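Aldo-keto reductase family 1, member B4 (Aldose reductase) (PDB 4HBK) probably catalyses the NADP-dependent reduction of aldehydes to alcohols, as an aldose reductase of the aldo/keto reductase family. Local coordinates at residues L101-D105 against I106-S110; R279-Q283 against R284-V288; F307-N311 against E312-E316. All blocks are in the same frame, centred on the assembly; numbering follows the deposited sequence.

Contact 1: residues L101-D105 against I106-S110; sequences LKRED and IFITS
Arg-103 and Ile-106 meet in the short 3-10 turn, residues 103-105, that leads into strand 107-112 of the parallel barrel. The amide of Ile-106 closes the turn on Arg-103 O (N to O 3.0 Å, 165° at the hydrogen). The Arg-103 side chain leaves the turn and reaches forward alongside the start of the strand. Its CG lies opposite the backbone N (chi1 169°), and a bend at chi2 (59°) turns the guanidinium over Ile-108. There CG1 of Ile-108 sits against one face, 3.9 Å from Arg-103 NH2. Arg-103 NH1 comes edge-on to 2.9 Å from Ile-106 O. Leu-101 CD1 meets Ile-106 CD1 at 4.1 Å, the two side chains crossing at about a right angle. Within residues 101-105, Asp-105 OD2 accepts from Lys-102 N at 3.1 Å, while Lys-102 NZ makes a weak, salt-bridged bond to Glu-104 OE2. Arg-103 NH2 forms a salt bridge with Asp-139 of strand 138-143 and a hydrogen bond with Tyr-137 O just before it; the Tyr-137 ring makes a cation-pi contact. Leu-101 and Ile-106 pack on Leu-96 of helix 85-98, and Ile-108 lies against Leu-92 of that helix and Leu-76 of strand 75-77.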
ATOM      1  N   LEU A 101       9.802 -14.180 -17.127  1.00 13.88           N
ATOM      2  CA  LEU A 101       8.502 -13.533 -16.965  1.00 17.24           C
ATOM      3  C   LEU A 101       8.463 -12.212 -17.728  1.00 24.47           C
ATOM      4  O   LEU A 101       9.484 -11.520 -17.853  1.00 19.59           O
ATOM      5  CB  LEU A 101       8.206 -13.260 -15.491  1.00 16.31           C
ATOM      6  CG  LEU A 101       8.113 -14.445 -14.541  1.00 16.93           C
ATOM      7  CD1 LEU A 101       7.788 -13.953 -13.142  1.00 20.10           C
ATOM      8  CD2 LEU A 101       7.062 -15.421 -15.034  1.00 16.21           C
ATOM      9  N   LYS A 102       7.282 -11.864 -18.230  1.00 19.07           N
ATOM     10  CA  LYS A 102       7.080 -10.584 -18.909  1.00 27.80           C
ATOM     11  C   LYS A 102       6.663  -9.479 -17.928  1.00 23.11           C
ATOM     12  O   LYS A 102       6.036  -9.742 -16.895  1.00 13.78           O
ATOM     13  CB  LYS A 102       6.044 -10.723 -20.039  1.00 27.96           C
ATOM     14  CG  LYS A 102       6.476 -11.662 -21.173  1.00 30.76           C
ATOM     15  CD  LYS A 102       5.597 -11.534 -22.423  1.00 45.76           C
ATOM     16  CE  LYS A 102       4.393 -12.472 -22.392  1.00 48.40           C
ATOM     17  NZ  LYS A 102       3.392 -12.099 -21.347  1.00 42.05           N
ATOM     18  N   ARG A 103       7.033  -8.250 -18.267  1.00 26.52           N
ATOM     19  CA  ARG A 103       6.641  -7.064 -17.512  1.00 22.32           C
ATOM     20  C   ARG A 103       5.161  -7.098 -17.158  1.00 18.56           C
ATOM     21  O   ARG A 103       4.783  -6.854 -16.011  1.00 15.35           O
ATOM     22  CB  ARG A 103       6.941  -5.795 -18.327  1.00 21.10           C
ATOM     23  CG  ARG A 103       6.329  -4.496 -17.762  1.00 18.56           C
ATOM     24  CD  ARG A 103       6.835  -4.237 -16.354  1.00 15.60           C
ATOM     25  NE  ARG A 103       6.242  -3.042 -15.758  1.00 16.16           N
ATOM     26  CZ  ARG A 103       5.134  -3.032 -15.019  1.00 12.45           C
ATOM     27  NH1 ARG A 103       4.468  -4.153 -14.797  1.00 11.54           N
ATOM     28  NH2 ARG A 103       4.685  -1.890 -14.510  1.00 10.36           N
ATOM     29  N   GLU A 104       4.321  -7.401 -18.142  1.00 19.57           N
ATOM     30  CA  GLU A 104       2.882  -7.295 -17.925  1.00 23.35           C
ATOM     31  C   GLU A 104       2.337  -8.397 -17.026  1.00 19.93           C
ATOM     32  O   GLU A 104       1.159  -8.397 -16.700  1.00 19.57           O
ATOM     33  CB  GLU A 104       2.100  -7.213 -19.243  1.00 25.45           C
ATOM     34  CG  GLU A 104       2.119  -8.479 -20.088  1.00 32.60           C
ATOM     35  CD  GLU A 104       3.170  -8.433 -21.187  1.00 44.59           C
ATOM     36  OE1 GLU A 104       4.248  -7.811 -20.971  1.00 34.26           O
ATOM     37  OE2 GLU A 104       2.907  -9.016 -22.267  1.00 42.37           O
ATOM     38  N   ASP A 105       3.201  -9.327 -16.625  1.00 18.67           N
ATOM     39  CA  ASP A 105       2.826 -10.368 -15.665  1.00 16.65           C
ATOM     40  C   ASP A 105       2.924  -9.878 -14.217  1.00 15.89           C
ATOM     41  O   ASP A 105       2.468 -10.548 -13.301  1.00 14.67           O
ATOM     42  CB  ASP A 105       3.726 -11.598 -15.832  1.00 18.54           C
ATOM     43  CG  ASP A 105       3.454 -12.359 -17.130  1.00 24.89           C
ATOM     44  OD1 ASP A 105       2.279 -12.383 -17.565  1.00 19.40           O
ATOM     45  OD2 ASP A 105       4.416 -12.942 -17.700  1.00 19.51           O
ATOM     46  N   ILE A 106       3.540  -8.717 -14.009  1.00 17.06           N
ATOM     47  CA  ILE A 106       3.759  -8.218 -12.655  1.00 13.60           C
ATOM     48  C   ILE A 106       2.991  -6.927 -12.443  1.00 14.90           C
ATOM     49  O   ILE A 106       2.875  -6.105 -13.355  1.00 11.92           O
ATOM     50  CB  ILE A 106       5.249  -7.924 -12.378  1.00 12.64           C
ATOM     51  CG1 ILE A 106       6.125  -9.053 -12.914  1.00 17.07           C
ATOM     52  CG2 ILE A 106       5.491  -7.729 -10.885  1.00 10.58           C
ATOM     53  CD1 ILE A 106       5.972 -10.357 -12.156  1.00 17.21           C
ATOM     54  N   PHE A 107       2.480  -6.751 -11.231  1.00 12.72           N
ATOM     55  CA  PHE A 107       1.812  -5.518 -10.841  1.00 12.88           C
ATOM     56  C   PHE A 107       2.750  -4.712  -9.945  1.00 10.15           C
ATOM     57  O   PHE A 107       3.098  -5.155  -8.855  1.00 13.12           O
ATOM     58  CB  PHE A 107       0.525  -5.854 -10.091  1.00 12.26           C
ATOM     59  CG  PHE A 107      -0.407  -4.692  -9.922  1.00 10.07           C
ATOM     60  CD1 PHE A 107      -0.146  -3.703  -8.987  1.00  9.42           C
ATOM     61  CD2 PHE A 107      -1.568  -4.605 -10.680  1.00 11.06           C
ATOM     62  CE1 PHE A 107      -1.028  -2.633  -8.816  1.00 10.73           C
ATOM     63  CE2 PHE A 107      -2.448  -3.545 -10.517  1.00 10.99           C
ATOM     64  CZ  PHE A 107      -2.175  -2.551  -9.587  1.00 10.38           C
ATOM     65  N   ILE A 108       3.157  -3.532 -10.397  1.00 10.23           N
ATOM     66  CA  ILE A 108       4.106  -2.712  -9.652  1.00  8.86           C
ATOM     67  C   ILE A 108       3.469  -1.420  -9.147  1.00 10.56           C
ATOM     68  O   ILE A 108       2.965  -0.610  -9.931  1.00  8.88           O
ATOM     69  CB  ILE A 108       5.283  -2.304 -10.537  1.00  9.88           C
ATOM     70  CG1 ILE A 108       5.927  -3.538 -11.175  1.00 10.54           C
ATOM     71  CG2 ILE A 108       6.283  -1.473  -9.738  1.00  8.21           C
ATOM     72  CD1 ILE A 108       6.721  -4.368 -10.197  1.00 14.38           C
ATOM     73  N   THR A 109       3.524  -1.214  -7.839  1.00  8.35           N
ATOM     74  CA  THR A 109       3.008   0.002  -7.233  1.00  8.09           C
ATOM     75  C   THR A 109       4.139   0.847  -6.691  1.00 10.30           C
ATOM     76  O   THR A 109       5.079   0.331  -6.080  1.00 10.88           O
ATOM     77  CB  THR A 109       2.081  -0.311  -6.050  1.00 10.12           C
ATOM     78  OG1 THR A 109       0.913  -0.999  -6.524  1.00  9.40           O
ATOM     79  CG2 THR A 109       1.673   0.977  -5.333  1.00  7.92           C
ATOM     80  N   SER A 110       4.060   2.151  -6.923  1.00 11.33           N
ATOM     81  CA  SER A 110       4.914   3.078  -6.201  1.00  8.81           C
ATOM     82  C   SER A 110       4.076   4.240  -5.700  1.00 10.11           C
ATOM     83  O   SER A 110       2.873   4.310  -5.960  1.00 10.32           O
ATOM     84  CB  SER A 110       6.080   3.582  -7.043  1.00  8.80           C
ATOM     85  OG  SER A 110       6.951   4.355  -6.224  1.00 12.37           O
TER

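Contact 2: residues R279-Q283 against R284-V288; sequences RYLLQ and RKLIV
Leu-281 and Leu-282 touch Leu-286 and Val-288 across the Schellman motif that ends helix 273-283 and leads into strand 287-288, the last helix-to-strand connection of the aldo/keto reductase (beta/alpha)8 barrel. Leu-281 touches both Leu-286 and Val-288. Its CD2 meets Leu-286 CD1 at 3.7 Å, and its CB meets Val-288 CG1 at the same 3.7 Å. Leu-282 CD2 approaches Val-288 CG2 at 4.2 Å, with the side chains about perpendicular.

Backbone bonds close the turn. Lys-285 N bonds to Leu-282 O at 2.9 Å. The other bond of the motif, Leu-286 N to Leu-281 O, is weak, and Leu-281 O takes a second weak bond from Arg-284 N. Lys-285 has the positive phi (69°) of a Schellman motif, and this lets the chain reverse out of the helix. A water bridges the two sides, donating to Leu-282 O at 2.7 Å and to Leu-286 O at 3.0 Å.

Arg-284 runs beside Tyr-280, both side chains pointing the same way. Its chain bends at chi3, which brings NH1 to Tyr-280 OH in a weak bond of 3.0 Å. The ring and guanidinium planes are 55° apart. Both polar ends have further partners: Tyr-280 OH bonds to Asn-318, and Arg-284 NH2 bonds to Pro-223 O. Met-314 of helix 311-319 packs against both side chains. Toward strand 237-241, Leu-281 rests on Ala-240 and Leu-286 on Val-238.

At the helix end, Gln-283 OE1 accepts from Leu-309 N. Arg-279, one turn earlier, gives the second bond to Gln-283 OE1 through NE, on a lone pair in the carbonyl plane, at 2.9 Å and 171°.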
ATOM      1  N   ARG A 279      -5.737 -14.122   5.738  1.00 11.23           N
ATOM      2  CA  ARG A 279      -6.972 -14.657   5.175  1.00 11.87           C
ATOM      3  C   ARG A 279      -8.153 -13.828   5.652  1.00 14.25           C
ATOM      4  O   ARG A 279      -9.116 -13.617   4.913  1.00 14.29           O
ATOM      5  CB  ARG A 279      -7.179 -16.111   5.582  1.00 16.13           C
ATOM      6  CG  ARG A 279      -8.377 -16.764   4.911  1.00 12.97           C
ATOM      7  CD  ARG A 279      -8.060 -17.113   3.467  1.00 13.74           C
ATOM      8  NE  ARG A 279      -9.291 -17.278   2.705  1.00 14.83           N
ATOM      9  CZ  ARG A 279      -9.346 -17.505   1.399  1.00 20.47           C
ATOM     10  NH1 ARG A 279      -8.226 -17.601   0.686  1.00 14.65           N
ATOM     11  NH2 ARG A 279     -10.530 -17.641   0.808  1.00 20.90           N
ATOM     12  N   TYR A 280      -8.063 -13.360   6.894  1.00 12.71           N
ATOM     13  CA  TYR A 280      -9.091 -12.526   7.479  1.00 12.33           C
ATOM     14  C   TYR A 280      -9.311 -11.286   6.606  1.00 16.04           C
ATOM     15  O   TYR A 280     -10.445 -10.914   6.296  1.00 14.83           O
ATOM     16  CB  TYR A 280      -8.686 -12.120   8.904  1.00 13.94           C
ATOM     17  CG  TYR A 280      -9.328 -10.832   9.375  1.00 12.98           C
ATOM     18  CD1 TYR A 280     -10.663 -10.800   9.748  1.00 15.39           C
ATOM     19  CD2 TYR A 280      -8.602  -9.653   9.442  1.00 12.65           C
ATOM     20  CE1 TYR A 280     -11.259  -9.630  10.176  1.00 16.61           C
ATOM     21  CE2 TYR A 280      -9.186  -8.471   9.866  1.00 12.51           C
ATOM     22  CZ  TYR A 280     -10.521  -8.465  10.224  1.00 14.65           C
ATOM     23  OH  TYR A 280     -11.132  -7.303  10.648  1.00  9.44           O
ATOM     24  N   LEU A 281      -8.213 -10.653   6.207  1.00 12.85           N
ATOM     25  CA  LEU A 281      -8.284  -9.451   5.395  1.00 14.96           C
ATOM     26  C   LEU A 281      -8.724  -9.795   3.984  1.00 13.78           C
ATOM     27  O   LEU A 281      -9.529  -9.072   3.385  1.00 11.31           O
ATOM     28  CB  LEU A 281      -6.935  -8.731   5.374  1.00 11.11           C
ATOM     29  CG  LEU A 281      -6.447  -8.216   6.729  1.00 11.45           C
ATOM     30  CD1 LEU A 281      -5.005  -7.767   6.620  1.00 10.34           C
ATOM     31  CD2 LEU A 281      -7.328  -7.070   7.222  1.00 11.31           C
ATOM     32  N   LEU A 282      -8.205 -10.897   3.448  1.00 10.80           N
ATOM     33  CA  LEU A 282      -8.605 -11.307   2.102  1.00 13.49           C
ATOM     34  C   LEU A 282     -10.125 -11.542   1.996  1.00 12.23           C
ATOM     35  O   LEU A 282     -10.762 -11.167   1.003  1.00 12.20           O
ATOM     36  CB  LEU A 282      -7.818 -12.535   1.645  1.00 13.79           C
ATOM     37  CG  LEU A 282      -6.323 -12.310   1.385  1.00 12.48           C
ATOM     38  CD1 LEU A 282      -5.596 -13.640   1.210  1.00  9.15           C
ATOM     39  CD2 LEU A 282      -6.130 -11.439   0.161  1.00 10.41           C
ATOM     40  N   GLN A 283     -10.711 -12.137   3.030  1.00 12.83           N
ATOM     41  CA  GLN A 283     -12.148 -12.419   3.012  1.00 14.96           C
ATOM     42  C   GLN A 283     -13.008 -11.159   3.198  1.00 13.00           C
ATOM     43  O   GLN A 283     -14.214 -11.183   2.944  1.00 12.53           O
ATOM     44  CB  GLN A 283     -12.506 -13.540   3.996  1.00 14.15           C
ATOM     45  CG  GLN A 283     -11.881 -14.885   3.567  1.00 18.59           C
ATOM     46  CD  GLN A 283     -12.340 -16.078   4.386  1.00 14.15           C
ATOM     47  OE1 GLN A 283     -11.662 -17.097   4.432  1.00 14.52           O
ATOM     48  NE2 GLN A 283     -13.492 -15.960   5.027  1.00 14.28           N
ATOM     49  N   ARG A 284     -12.381 -10.057   3.610  1.00 10.22           N
ATOM     50  CA  ARG A 284     -13.053  -8.757   3.580  1.00 13.83           C
ATOM     51  C   ARG A 284     -12.868  -8.039   2.230  1.00 12.38           C
ATOM     52  O   ARG A 284     -13.156  -6.848   2.098  1.00 15.57           O
ATOM     53  CB  ARG A 284     -12.595  -7.870   4.744  1.00 15.49           C
ATOM     54  CG  ARG A 284     -13.035  -8.367   6.123  1.00 17.77           C
ATOM     55  CD  ARG A 284     -12.495  -7.471   7.245  1.00 16.51           C
ATOM     56  NE  ARG A 284     -12.788  -6.053   7.015  1.00 14.99           N
ATOM     57  CZ  ARG A 284     -12.103  -5.048   7.558  1.00 14.57           C
ATOM     58  NH1 ARG A 284     -11.079  -5.301   8.370  1.00  9.99           N
ATOM     59  NH2 ARG A 284     -12.438  -3.784   7.281  1.00 11.08           N
ATOM     60  N   LYS A 285     -12.388  -8.776   1.232  1.00 11.56           N
ATOM     61  CA  LYS A 285     -12.223  -8.269  -0.133  1.00 12.14           C
ATOM     62  C   LYS A 285     -11.118  -7.224  -0.239  1.00 12.53           C
ATOM     63  O   LYS A 285     -11.227  -6.270  -1.012  1.00 10.45           O
ATOM     64  CB  LYS A 285     -13.551  -7.733  -0.680  1.00 15.43           C
ATOM     65  CG  LYS A 285     -14.696  -8.722  -0.505  1.00 22.12           C
ATOM     66  CD  LYS A 285     -15.570  -8.827  -1.739  1.00 34.01           C
ATOM     67  CE  LYS A 285     -16.743  -7.848  -1.700  1.00 52.29           C
ATOM     68  NZ  LYS A 285     -17.832  -8.225  -2.677  1.00 58.20           N
ATOM     69  N   LEU A 286     -10.054  -7.425   0.539  1.00 12.89           N
ATOM     70  CA  LEU A 286      -8.908  -6.514   0.564  1.00 12.21           C
ATOM     71  C   LEU A 286      -7.732  -7.114  -0.193  1.00  9.39           C
ATOM     72  O   LEU A 286      -7.621  -8.335  -0.315  1.00 10.76           O
ATOM     73  CB  LEU A 286      -8.478  -6.246   2.011  1.00  6.98           C
ATOM     74  CG  LEU A 286      -9.604  -5.713   2.901  1.00 10.62           C
ATOM     75  CD1 LEU A 286      -9.206  -5.699   4.366  1.00  7.46           C
ATOM     76  CD2 LEU A 286     -10.025  -4.308   2.452  1.00  8.52           C
ATOM     77  N   ILE A 287      -6.874  -6.246  -0.717  1.00  9.48           N
ATOM     78  CA  ILE A 287      -5.548  -6.641  -1.171  1.00  8.85           C
ATOM     79  C   ILE A 287      -4.668  -6.608   0.066  1.00  8.18           C
ATOM     80  O   ILE A 287      -4.942  -5.845   0.984  1.00  9.40           O
ATOM     81  CB  ILE A 287      -4.996  -5.638  -2.200  1.00 10.30           C
ATOM     82  CG1 ILE A 287      -5.854  -5.648  -3.481  1.00  9.92           C
ATOM     83  CG2 ILE A 287      -3.553  -5.939  -2.520  1.00  6.76           C
ATOM     84  CD1 ILE A 287      -6.777  -4.450  -3.610  1.00  8.31           C
ATOM     85  N   VAL A 288      -3.632  -7.437   0.129  1.00  7.09           N
ATOM     86  CA  VAL A 288      -2.706  -7.349   1.255  1.00 10.01           C
ATOM     87  C   VAL A 288      -1.266  -7.246   0.773  1.00  8.54           C
ATOM     88  O   VAL A 288      -0.880  -7.911  -0.194  1.00 10.96           O
ATOM     89  CB  VAL A 288      -2.868  -8.541   2.248  1.00 10.27           C
ATOM     90  CG1 VAL A 288      -4.293  -8.570   2.815  1.00 11.12           C
ATOM     91  CG2 VAL A 288      -2.513  -9.868   1.572  1.00  8.21           C
TER
HETATM   92  O   HOH W   1      -9.550 -10.337  -1.320  1.00 11.71           O

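Contact 3: residues F307-N311 against E312-E316; sequences FQLSN and EEMHE
Ser-310 and Glu-313 form a capping box at the start of helix 311-319, with Ser-310 as the N-cap. Two reciprocal hydrogen bonds define it. Glu-313 N donates to Ser-310 OG at 3.2 Å, nearly straight at 166°. Ser-310 N donates to Glu-313 OE1 at 2.9 Å and reaches the carboxylate from above its plane. The Ser-310 hydroxyl sits between its own backbone N and carbonyl carbon (chi1 70°), which aims OG at the amide of Glu-313. Glu-313 CG is anti to its carbonyl carbon and the chain runs extended from there, which places CD 3.3 Å from Ser-310 OG.

Regular helical bonds follow. Met-314 N bonds to Ser-310 O at 2.9 Å, and His-315 N bonds to Asn-311 O, also at 2.9 Å.

Van der Waals contacts lie beside the cap. Leu-309 CD1 meets Met-314 SD at 3.9 Å, the side chains crossing at about a right angle. Leu-309 CD2 touches Glu-313 OE1 at 3.6 Å, placing a methyl against the carboxylate.

Glu-313 also binds helix 260-269: OE2 forms a salt bridge with Arg-268, and OE1 accepts from His-269. These partners, with the helix start, would probably favour the ionised carboxylate. Leu-309 packs on Ile-265 and His-269 of the same helix, and Glu-316 lies against its Cys-261.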
ATOM      1  N   PHE A 307      -7.770 -22.460   2.178  1.00 17.87           N
ATOM      2  CA  PHE A 307      -8.679 -22.654   3.296  1.00 16.64           C
ATOM      3  C   PHE A 307      -9.595 -21.456   3.397  1.00 19.54           C
ATOM      4  O   PHE A 307      -9.393 -20.447   2.719  1.00 14.37           O
ATOM      5  CB  PHE A 307      -7.918 -22.859   4.615  1.00 14.67           C
ATOM      6  CG  PHE A 307      -7.308 -21.601   5.185  1.00 16.13           C
ATOM      7  CD1 PHE A 307      -6.253 -20.968   4.544  1.00 14.61           C
ATOM      8  CD2 PHE A 307      -7.763 -21.078   6.389  1.00 16.66           C
ATOM      9  CE1 PHE A 307      -5.671 -19.821   5.084  1.00 13.39           C
ATOM     10  CE2 PHE A 307      -7.184 -19.931   6.941  1.00 16.22           C
ATOM     11  CZ  PHE A 307      -6.138 -19.303   6.285  1.00 13.24           C
ATOM     12  N   GLN A 308     -10.601 -21.570   4.252  1.00 21.25           N
ATOM     13  CA  GLN A 308     -11.589 -20.519   4.406  1.00 21.47           C
ATOM     14  C   GLN A 308     -11.946 -20.361   5.881  1.00 19.97           C
ATOM     15  O   GLN A 308     -12.239 -21.342   6.571  1.00 21.85           O
ATOM     16  CB  GLN A 308     -12.842 -20.843   3.580  1.00 20.44           C
ATOM     17  CG  GLN A 308     -13.887 -19.724   3.569  1.00 29.13           C
ATOM     18  CD  GLN A 308     -14.031 -19.055   2.208  1.00 38.21           C
ATOM     19  OE1 GLN A 308     -13.758 -17.858   2.055  1.00 33.12           O
ATOM     20  NE2 GLN A 308     -14.471 -19.828   1.211  1.00 46.87           N
ATOM     21  N   LEU A 309     -11.890 -19.130   6.368  1.00 13.56           N
ATOM     22  CA  LEU A 309     -12.386 -18.824   7.695  1.00 15.29           C
ATOM     23  C   LEU A 309     -13.913 -18.800   7.637  1.00 18.70           C
ATOM     24  O   LEU A 309     -14.501 -18.284   6.685  1.00 11.87           O
ATOM     25  CB  LEU A 309     -11.851 -17.466   8.172  1.00 11.96           C
ATOM     26  CG  LEU A 309     -10.334 -17.339   8.352  1.00 15.47           C
ATOM     27  CD1 LEU A 309      -9.972 -15.961   8.911  1.00 15.98           C
ATOM     28  CD2 LEU A 309      -9.802 -18.432   9.271  1.00 13.57           C
ATOM     29  N   SER A 310     -14.549 -19.360   8.659  1.00 15.96           N
ATOM     30  CA  SER A 310     -16.001 -19.361   8.751  1.00 19.22           C
ATOM     31  C   SER A 310     -16.499 -18.005   9.233  1.00 16.62           C
ATOM     32  O   SER A 310     -15.723 -17.203   9.743  1.00 16.31           O
ATOM     33  CB  SER A 310     -16.461 -20.432   9.733  1.00 16.38           C
ATOM     34  OG  SER A 310     -16.105 -20.051  11.048  1.00 14.40           O
ATOM     35  N   ASN A 311     -17.797 -17.759   9.081  1.00 19.26           N
ATOM     36  CA  ASN A 311     -18.404 -16.513   9.546  1.00 18.56           C
ATOM     37  C   ASN A 311     -18.164 -16.262  11.042  1.00 21.03           C
ATOM     38  O   ASN A 311     -17.939 -15.127  11.468  1.00 16.69           O
ATOM     39  CB  ASN A 311     -19.915 -16.497   9.238  1.00 24.91           C
ATOM     40  CG  ASN A 311     -20.227 -16.416   7.733  1.00 32.47           C
ATOM     41  OD1 ASN A 311     -21.188 -17.026   7.252  1.00 34.54           O
ATOM     42  ND2 ASN A 311     -19.419 -15.662   6.992  1.00 22.30           N
ATOM     43  N   GLU A 312     -18.220 -17.326  11.838  1.00 18.96           N
ATOM     44  CA  GLU A 312     -18.017 -17.202  13.279  1.00 23.39           C
ATOM     45  C   GLU A 312     -16.578 -16.830  13.584  1.00 19.21           C
ATOM     46  O   GLU A 312     -16.308 -15.997  14.445  1.00 20.74           O
ATOM     47  CB  GLU A 312     -18.390 -18.504  13.991  1.00 27.46           C
ATOM     48  CG  GLU A 312     -18.284 -18.438  15.516  1.00 37.88           C
ATOM     49  CD  GLU A 312     -18.890 -19.664  16.203  1.00 47.59           C
ATOM     50  OE1 GLU A 312     -18.543 -19.930  17.376  1.00 52.01           O
ATOM     51  OE2 GLU A 312     -19.719 -20.359  15.568  1.00 49.05           O
ATOM     52  N   GLU A 313     -15.646 -17.450  12.876  1.00 17.87           N
ATOM     53  CA  GLU A 313     -14.246 -17.093  13.032  1.00 16.55           C
ATOM     54  C   GLU A 313     -14.016 -15.624  12.644  1.00 19.71           C
ATOM     55  O   GLU A 313     -13.330 -14.886  13.355  1.00 15.65           O
ATOM     56  CB  GLU A 313     -13.353 -18.056  12.238  1.00 19.88           C
ATOM     57  CG  GLU A 313     -13.291 -19.460  12.859  1.00 18.58           C
ATOM     58  CD  GLU A 313     -12.936 -20.549  11.862  1.00 22.81           C
ATOM     59  OE1 GLU A 313     -12.635 -20.205  10.696  1.00 18.93           O
ATOM     60  OE2 GLU A 313     -12.971 -21.747  12.240  1.00 21.11           O
ATOM     61  N   MET A 314     -14.618 -15.190  11.539  1.00 18.86           N
ATOM     62  CA  MET A 314     -14.469 -13.809  11.105  1.00 16.09           C
ATOM     63  C   MET A 314     -14.976 -12.881  12.184  1.00 20.16           C
ATOM     64  O   MET A 314     -14.300 -11.914  12.547  1.00 21.50           O
ATOM     65  CB  MET A 314     -15.205 -13.555   9.784  1.00 14.92           C
ATOM     66  CG  MET A 314     -14.554 -14.242   8.588  1.00 16.58           C
ATOM     67  SD  MET A 314     -12.928 -13.557   8.169  1.00 17.23           S
ATOM     68  CE  MET A 314     -13.424 -11.953   7.534  1.00 13.31           C
ATOM     69  N   HIS A 315     -16.162 -13.183  12.708  1.00 19.55           N
ATOM     70  CA  HIS A 315     -16.784 -12.343  13.723  1.00 21.20           C
ATOM     71  C   HIS A 315     -15.941 -12.276  14.988  1.00 21.04           C
ATOM     72  O   HIS A 315     -15.793 -11.207  15.583  1.00 23.87           O
ATOM     73  CB  HIS A 315     -18.190 -12.852  14.058  1.00 24.39           C
ATOM     74  CG  HIS A 315     -18.931 -11.985  15.028  1.00 32.85           C
ATOM     75  ND1 HIS A 315     -19.132 -12.343  16.345  1.00 37.30           N
ATOM     76  CD2 HIS A 315     -19.504 -10.766  14.878  1.00 41.71           C
ATOM     77  CE1 HIS A 315     -19.809 -11.390  16.960  1.00 36.68           C
ATOM     78  NE2 HIS A 315     -20.047 -10.420  16.095  1.00 40.75           N
ATOM     79  N   GLU A 316     -15.392 -13.418  15.398  1.00 17.45           N
ATOM     80  CA  GLU A 316     -14.579 -13.484  16.602  1.00 18.67           C
ATOM     81  C   GLU A 316     -13.380 -12.553  16.508  1.00 24.15           C
ATOM     82  O   GLU A 316     -13.113 -11.784  17.428  1.00 23.27           O
ATOM     83  CB  GLU A 316     -14.106 -14.911  16.891  1.00 18.49           C
ATOM     84  CG  GLU A 316     -13.339 -15.008  18.199  1.00 25.92           C
ATOM     85  CD  GLU A 316     -12.981 -16.435  18.602  1.00 30.98           C
ATOM     86  OE1 GLU A 316     -12.787 -17.296  17.715  1.00 32.78           O
ATOM     87  OE2 GLU A 316     -12.892 -16.692  19.820  1.00 29.19           O
TER

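Overall arrangement
The three contacts come in series along the chain, contact 1 first and contact 3 last. Contacts 1 and 2 each lead from a helix into a strand of the same parallel barrel sheet, 107-112 and 287-288. Their centres are about 21 Å apart, and they do not touch. Contact 3 lies farther out, at the start of helix 311-319, with its centre about 32 Å from that of contact 1. It adjoins contact 2, centre to centre about 12 Å, where residues 307-309 and Met-314 lie along helix 273-283. Contacts 2 and 3 thus join the last barrel strand and the helix before it to helix 311-319 near the chain end, away from the predicted catalytic residues.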